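Long-range contacts in TipC2 (Streptococcus intermedius B196, PDB 6DHX), which probably neutralises a cognate antibacterial toxin exported by the type VII secretion system, acting as an immunity protein: residues A[62-67]-A[76-81]; A[102-107]-A[119-124]. One frame throughout, in Å; residues are numbered along the deposited sequence.

Contact 1 of 2, residues A[62-67]-A[76-81]; sequences SILYKD and KIAIDF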
loop_
_atom_site.group_PDB
_atom_site.type_symbol
_atom_site.label_atom_id
_atom_site.label_comp_id
_atom_site.label_asym_id
_atom_site.label_seq_id
_atom_site.Cartn_x
_atom_site.Cartn_y
_atom_site.Cartn_z
ATOM N N SER A 62 -5.752 9.986 -1.525
ATOM C CA SER A 62 -4.823 9.240 -0.687
ATOM C C SER A 62 -5.576 8.849 0.569
ATOM O O SER A 62 -6.306 9.677 1.126
ATOM C CB SER A 62 -3.597 10.127 -0.377
ATOM O OG SER A 62 -2.677 9.498 0.486
ATOM N N ILE A 63 -5.433 7.586 0.979
ATOM C CA ILE A 63 -6.168 7.010 2.099
ATOM C C ILE A 63 -5.169 6.808 3.229
ATOM O O ILE A 63 -4.077 6.265 2.998
ATOM C CB ILE A 63 -6.805 5.661 1.708
ATOM C CG1 ILE A 63 -7.612 5.772 0.383
ATOM C CG2 ILE A 63 -7.612 5.085 2.869
ATOM C CD1 ILE A 63 -8.722 6.895 0.380
ATOM N N LEU A 64 -5.523 7.237 4.426
ATOM C CA LEU A 64 -4.618 7.128 5.572
ATOM C C LEU A 64 -5.379 6.477 6.718
ATOM O O LEU A 64 -6.446 6.981 7.121
ATOM C CB LEU A 64 -4.134 8.542 6.026
ATOM C CG LEU A 64 -3.130 8.553 7.172
ATOM C CD1 LEU A 64 -1.800 7.907 6.630
ATOM C CD2 LEU A 64 -2.818 9.961 7.695
ATOM N N TYR A 65 -4.840 5.384 7.263
ATOM C CA TYR A 65 -5.519 4.771 8.402
ATOM C C TYR A 65 -5.419 5.667 9.628
ATOM O O TYR A 65 -4.355 6.212 9.938
ATOM C CB TYR A 65 -4.933 3.378 8.717
ATOM C CG TYR A 65 -5.631 2.338 7.891
ATOM C CD1 TYR A 65 -5.370 2.228 6.521
ATOM C CD2 TYR A 65 -6.603 1.513 8.451
ATOM C CE1 TYR A 65 -6.061 1.298 5.701
ATOM C CE2 TYR A 65 -7.311 0.590 7.663
ATOM C CZ TYR A 65 -7.030 0.491 6.298
ATOM O OH TYR A 65 -7.699 -0.415 5.518
ATOM N N LYS A 66 -6.552 5.807 10.328
ATOM C CA LYS A 66 -6.622 6.589 11.557
ATOM C C LYS A 66 -5.840 5.909 12.674
ATOM O O LYS A 66 -5.712 4.688 12.724
ATOM C CB LYS A 66 -8.091 6.762 12.006
ATOM C CG LYS A 66 -8.998 7.519 11.013
ATOM C CD LYS A 66 -10.487 7.451 11.417
ATOM C CE LYS A 66 -11.394 8.256 10.458
ATOM N NZ LYS A 66 -12.885 8.103 10.827
ATOM N N ASP A 67 -5.338 6.722 13.600
ATOM C CA ASP A 67 -4.574 6.187 14.725
ATOM C C ASP A 67 -5.362 5.134 15.511
ATOM O O ASP A 67 -4.793 4.109 15.908
ATOM C CB ASP A 67 -4.133 7.329 15.630
ATOM C CG ASP A 67 -3.223 8.300 14.925
ATOM O OD1 ASP A 67 -2.515 7.881 13.973
ATOM O OD2 ASP A 67 -3.211 9.486 15.325
ATOM N N LYS A 76 2.027 3.645 10.337
ATOM C CA LYS A 76 1.373 4.233 9.174
ATOM C C LYS A 76 0.859 3.122 8.275
ATOM O O LYS A 76 1.553 2.128 8.041
ATOM C CB LYS A 76 2.343 5.127 8.381
ATOM C CG LYS A 76 1.687 5.892 7.255
ATOM C CD LYS A 76 2.642 6.978 6.726
ATOM C CE LYS A 76 1.919 7.854 5.731
ATOM N NZ LYS A 76 2.817 8.959 5.201
ATOM N N ILE A 77 -0.340 3.311 7.735
ATOM C CA ILE A 77 -0.865 2.448 6.689
ATOM C C ILE A 77 -1.571 3.368 5.710
ATOM O O ILE A 77 -2.442 4.146 6.109
ATOM C CB ILE A 77 -1.854 1.374 7.231
ATOM C CG1 ILE A 77 -1.284 0.589 8.419
ATOM C CG2 ILE A 77 -2.307 0.432 6.067
ATOM C CD1 ILE A 77 -2.355 -0.199 9.230
ATOM N N ALA A 78 -1.210 3.291 4.435
ATOM C CA ALA A 78 -1.706 4.294 3.496
ATOM C C ALA A 78 -1.913 3.677 2.124
ATOM O O ALA A 78 -1.299 2.661 1.774
ATOM C CB ALA A 78 -0.740 5.488 3.426
ATOM N N ILE A 79 -2.827 4.276 1.358
ATOM C CA ILE A 79 -3.070 3.876 -0.032
ATOM C C ILE A 79 -3.013 5.132 -0.877
ATOM O O ILE A 79 -3.785 6.054 -0.644
ATOM C CB ILE A 79 -4.438 3.197 -0.228
ATOM C CG1 ILE A 79 -4.667 2.087 0.811
ATOM C CG2 ILE A 79 -4.522 2.662 -1.675
ATOM C CD1 ILE A 79 -6.118 1.535 0.797
ATOM N N ASP A 80 -2.105 5.179 -1.840
ATOM C CA ASP A 80 -2.022 6.314 -2.757
ATOM C C ASP A 80 -2.487 5.881 -4.137
ATOM O O ASP A 80 -2.169 4.784 -4.573
ATOM C CB ASP A 80 -0.583 6.850 -2.877
ATOM C CG ASP A 80 -0.154 7.637 -1.670
ATOM O OD1 ASP A 80 -1.011 8.256 -1.051
ATOM O OD2 ASP A 80 1.037 7.583 -1.272
ATOM N N PHE A 81 -3.198 6.757 -4.845
ATOM C CA PHE A 81 -3.667 6.476 -6.202
ATOM C C PHE A 81 -2.994 7.403 -7.202
ATOM O O PHE A 81 -2.964 8.619 -6.971
ATOM C CB PHE A 81 -5.186 6.698 -6.258
ATOM C CG PHE A 81 -5.942 5.673 -5.494
ATOM C CD1 PHE A 81 -6.102 5.793 -4.117
ATOM C CD2 PHE A 81 -6.454 4.543 -6.139
ATOM C CE1 PHE A 81 -6.795 4.811 -3.354
ATOM C CE2 PHE A 81 -7.134 3.554 -5.404
ATOM C CZ PHE A 81 -7.284 3.681 -3.989
HETATM O O HOH W 1 -1.733 5.581 9.144
#
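Strands 59-65 and 74-82 form an antiparallel beta hairpin inside the large curved sheet of TipC2, and residues 62-67 and 76-81 pair along it with axes 4.6 Å apart. Backbone hydrogen bonds set the register. Ile-63 and Ile-79 make the hydrogen-bonded pair, Ile-63 N reaching Ile-79 O at 2.8 Å while Ile-79 N returns to a lone pair of Ile-63 O. Tyr-65 N meets Ile-77 O nearly along the C=O axis, with an almost straight N-H (175°). Beyond this bond the ladder opens, and a water replaces the direct link: it donates to Tyr-65 O and accepts from Ile-77 N (3.0 Å).

Apolar contacts dominate the face that carries Ile-63 and Ile-79, which meet CB to CB at 3.9 Å. CG1 of Ile-63, beside its backbone N, also touches the edge of the Phe-81 ring at CE1. The Tyr-65 ring crosses Ile-77 obliquely, its CD1 lying 3.6 Å from Ile-77 CG2, and its hydroxyl bonds to Asp-169 of helix 151-173, which packs over this side.

The face bearing Leu-64 and Ala-78 is more polar. Leu-64 CD1 rests on the extended Lys-76 chain, whose amine reaches Tyr-93. With its hydroxyl anti to the backbone N (chi1 177°), Ser-62 donates from OG to Asp-80 OD1 at 2.6 Å, nearly along the carboxylate C-O axis.

Contact 2 of 2, residues A[102-107]-A[119-124]; sequences VRVRIW and KSVKIA
An antiparallel beta hairpin, strands 102-111 and 116-127, brings residues 102-107 against 119-124 at 155° between strand directions. Six backbone hydrogen bonds join three pairs, Arg-103 with Ala-124, Arg-105 with Lys-122 and Trp-107 with Ser-120. Four acceptors are met in the carbonyl plane; Arg-105 N lies 40° above that of Lys-122 O, Trp-107 N also above that of Ser-120 O.

Apolar packing fills the face of Val-104 and Val-121, where Val-104 CG2 touches Val-121 CG1 at 3.6 Å. Helix 137-146 covers this side through Leu-144 and Val-140.

Charged and aromatic groups line the other face. Ala-124 CB sits over one face of the Arg-103 guanidinium, near its rim and 3.6 Å from NH2. Glu-95 forms salt bridges with both arginines, Glu-126 and Asp-131 with Arg-103; together they probably offset the positive charge gathered here. Arg-105 lays its CD 3.9 Å from Lys-122 CB.

Trp-107, with CG anti to the backbone N (chi1 -172°), turns one indole face to Lys-122. The lysine runs extended to CE, its end across that face: CE makes a CH-pi contact 3.6 Å from Trp-107 CD2, and NZ a cation-pi contact 3.9 Å from the five-membered ring centroid.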
loop_
_atom_site.group_PDB
_atom_site.type_symbol
_atom_site.label_atom_id
_atom_site.label_comp_id
_atom_site.label_asym_id
_atom_site.label_seq_id
_atom_site.Cartn_x
_atom_site.Cartn_y
_atom_site.Cartn_z
ATOM N N VAL A 102 14.312 3.448 13.909
ATOM C CA VAL A 102 14.375 2.742 12.625
ATOM C C VAL A 102 13.022 2.108 12.354
ATOM O O VAL A 102 12.476 1.433 13.231
ATOM C CB VAL A 102 15.485 1.667 12.595
ATOM C CG1 VAL A 102 15.491 0.956 11.231
ATOM C CG2 VAL A 102 16.883 2.286 12.891
ATOM N N ARG A 103 12.473 2.328 11.149
ATOM C CA ARG A 103 11.213 1.718 10.733
ATOM C C ARG A 103 11.433 0.958 9.440
ATOM O O ARG A 103 12.250 1.355 8.599
ATOM C CB ARG A 103 10.077 2.765 10.512
ATOM C CG ARG A 103 9.897 3.749 11.720
ATOM C CD ARG A 103 8.589 4.543 11.552
ATOM N NE ARG A 103 8.467 5.236 10.261
ATOM C CZ ARG A 103 9.032 6.422 10.001
ATOM N NH1 ARG A 103 9.768 7.020 10.931
ATOM N NH2 ARG A 103 8.866 6.999 8.811
ATOM N N VAL A 104 10.720 -0.137 9.288
ATOM C CA VAL A 104 10.633 -0.815 8.006
ATOM C C VAL A 104 9.391 -0.317 7.281
ATOM O O VAL A 104 8.372 0.012 7.891
ATOM C CB VAL A 104 10.606 -2.342 8.203
ATOM C CG1 VAL A 104 9.260 -2.777 8.845
ATOM C CG2 VAL A 104 10.848 -3.064 6.918
ATOM N N ARG A 105 9.499 -0.186 5.971
ATOM C CA ARG A 105 8.378 0.232 5.142
ATOM C C ARG A 105 8.161 -0.864 4.129
ATOM O O ARG A 105 9.080 -1.193 3.377
ATOM C CB ARG A 105 8.679 1.533 4.419
ATOM C CG ARG A 105 9.446 2.550 5.213
ATOM C CD ARG A 105 9.902 3.670 4.264
ATOM N NE ARG A 105 8.877 4.701 4.030
ATOM C CZ ARG A 105 7.876 4.644 3.150
ATOM N NH1 ARG A 105 7.036 5.672 3.047
ATOM N NH2 ARG A 105 7.679 3.567 2.410
ATOM N N ILE A 106 6.966 -1.433 4.089
ATOM C CA ILE A 106 6.687 -2.448 3.092
ATOM C C ILE A 106 5.754 -1.810 2.071
ATOM O O ILE A 106 4.698 -1.264 2.427
ATOM C CB ILE A 106 6.125 -3.730 3.740
ATOM C CG1 ILE A 106 7.254 -4.357 4.582
ATOM C CG2 ILE A 106 5.719 -4.745 2.712
ATOM C CD1 ILE A 106 6.810 -5.552 5.450
ATOM N N TRP A 107 6.164 -1.886 0.812
ATOM C CA TRP A 107 5.719 -1.051 -0.290
ATOM C C TRP A 107 5.151 -1.963 -1.361
ATOM O O TRP A 107 5.872 -2.816 -1.894
ATOM C CB TRP A 107 6.975 -0.331 -0.790
ATOM C CG TRP A 107 6.879 0.688 -1.741
ATOM C CD1 TRP A 107 6.956 0.562 -3.104
ATOM C CD2 TRP A 107 6.804 2.070 -1.467
ATOM N NE1 TRP A 107 6.918 1.793 -3.689
ATOM C CE2 TRP A 107 6.816 2.742 -2.708
ATOM C CE3 TRP A 107 6.744 2.813 -0.294
ATOM C CZ2 TRP A 107 6.748 4.132 -2.809
ATOM C CZ3 TRP A 107 6.664 4.196 -0.398
ATOM C CH2 TRP A 107 6.670 4.837 -1.642
ATOM N N LYS A 119 6.080 -6.139 -4.587
ATOM C CA LYS A 119 6.202 -5.966 -3.147
ATOM C C LYS A 119 7.672 -5.690 -2.884
ATOM O O LYS A 119 8.533 -6.405 -3.410
ATOM C CB LYS A 119 5.731 -7.217 -2.386
ATOM C CG LYS A 119 4.252 -7.543 -2.634
ATOM C CD LYS A 119 3.771 -9.004 -2.525
ATOM C CE LYS A 119 3.857 -9.576 -1.156
ATOM N NZ LYS A 119 3.260 -10.960 -1.163
ATOM N N SER A 120 7.966 -4.624 -2.148
ATOM C CA SER A 120 9.365 -4.286 -1.890
ATOM C C SER A 120 9.489 -3.754 -0.456
ATOM O O SER A 120 8.479 -3.520 0.244
ATOM C CB SER A 120 9.858 -3.300 -2.963
ATOM O OG SER A 120 9.300 -2.029 -2.767
ATOM N N VAL A 121 10.733 -3.610 0.006
ATOM C CA VAL A 121 11.037 -3.251 1.394
ATOM C C VAL A 121 12.005 -2.079 1.411
ATOM O O VAL A 121 13.036 -2.102 0.710
ATOM C CB VAL A 121 11.690 -4.411 2.169
ATOM C CG1 VAL A 121 11.659 -4.082 3.601
ATOM C CG2 VAL A 121 11.008 -5.680 1.935
ATOM N N LYS A 122 11.717 -1.099 2.255
ATOM C CA LYS A 122 12.558 0.070 2.454
ATOM C C LYS A 122 12.753 0.284 3.951
ATOM O O LYS A 122 12.072 -0.322 4.794
ATOM C CB LYS A 122 11.906 1.317 1.818
ATOM C CG LYS A 122 11.650 1.226 0.302
ATOM C CD LYS A 122 10.922 2.501 -0.169
ATOM C CE LYS A 122 10.418 2.424 -1.628
ATOM N NZ LYS A 122 10.750 1.133 -2.245
ATOM N N ILE A 123 13.678 1.179 4.287
ATOM C CA ILE A 123 13.984 1.528 5.659
ATOM C C ILE A 123 13.807 3.032 5.825
ATOM O O ILE A 123 14.106 3.805 4.910
ATOM C CB ILE A 123 15.431 1.099 6.027
ATOM C CG1 ILE A 123 15.538 -0.437 6.020
ATOM C CG2 ILE A 123 15.843 1.686 7.323
ATOM C CD1 ILE A 123 14.791 -1.121 7.210
ATOM N N ALA A 124 13.297 3.447 6.979
ATOM C CA ALA A 124 13.309 4.849 7.387
ATOM C C ALA A 124 14.138 4.998 8.656
ATOM O O ALA A 124 13.929 4.260 9.626
ATOM C CB ALA A 124 11.877 5.368 7.631
HETATM O O HOH W 2 7.203 -2.230 -4.735
#

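Contacts 1 and 2 belong to two hairpins of one mixed sheet, and contact 1 closes before contact 2 opens. Their centres lie about 15 Å apart and their nearest atoms about 6 Å apart, without touching. Strand 89-99 lies between them, pairing with 74-82 on one edge and with 102-111 on the other. Its Tyr-93 reaches both, bonding to Lys-76 of contact 1 and meeting the Trp-107 ring of contact 2. Helix 151-173 packs on contact 1 and also meets Lys-119 of contact 2 through Tyr-158, while helix 137-146 packs on the Val-104 and Val-121 face of contact 2. The two pairings thus build separate parts of a continuous sheet, the framework of this probable immunity protein.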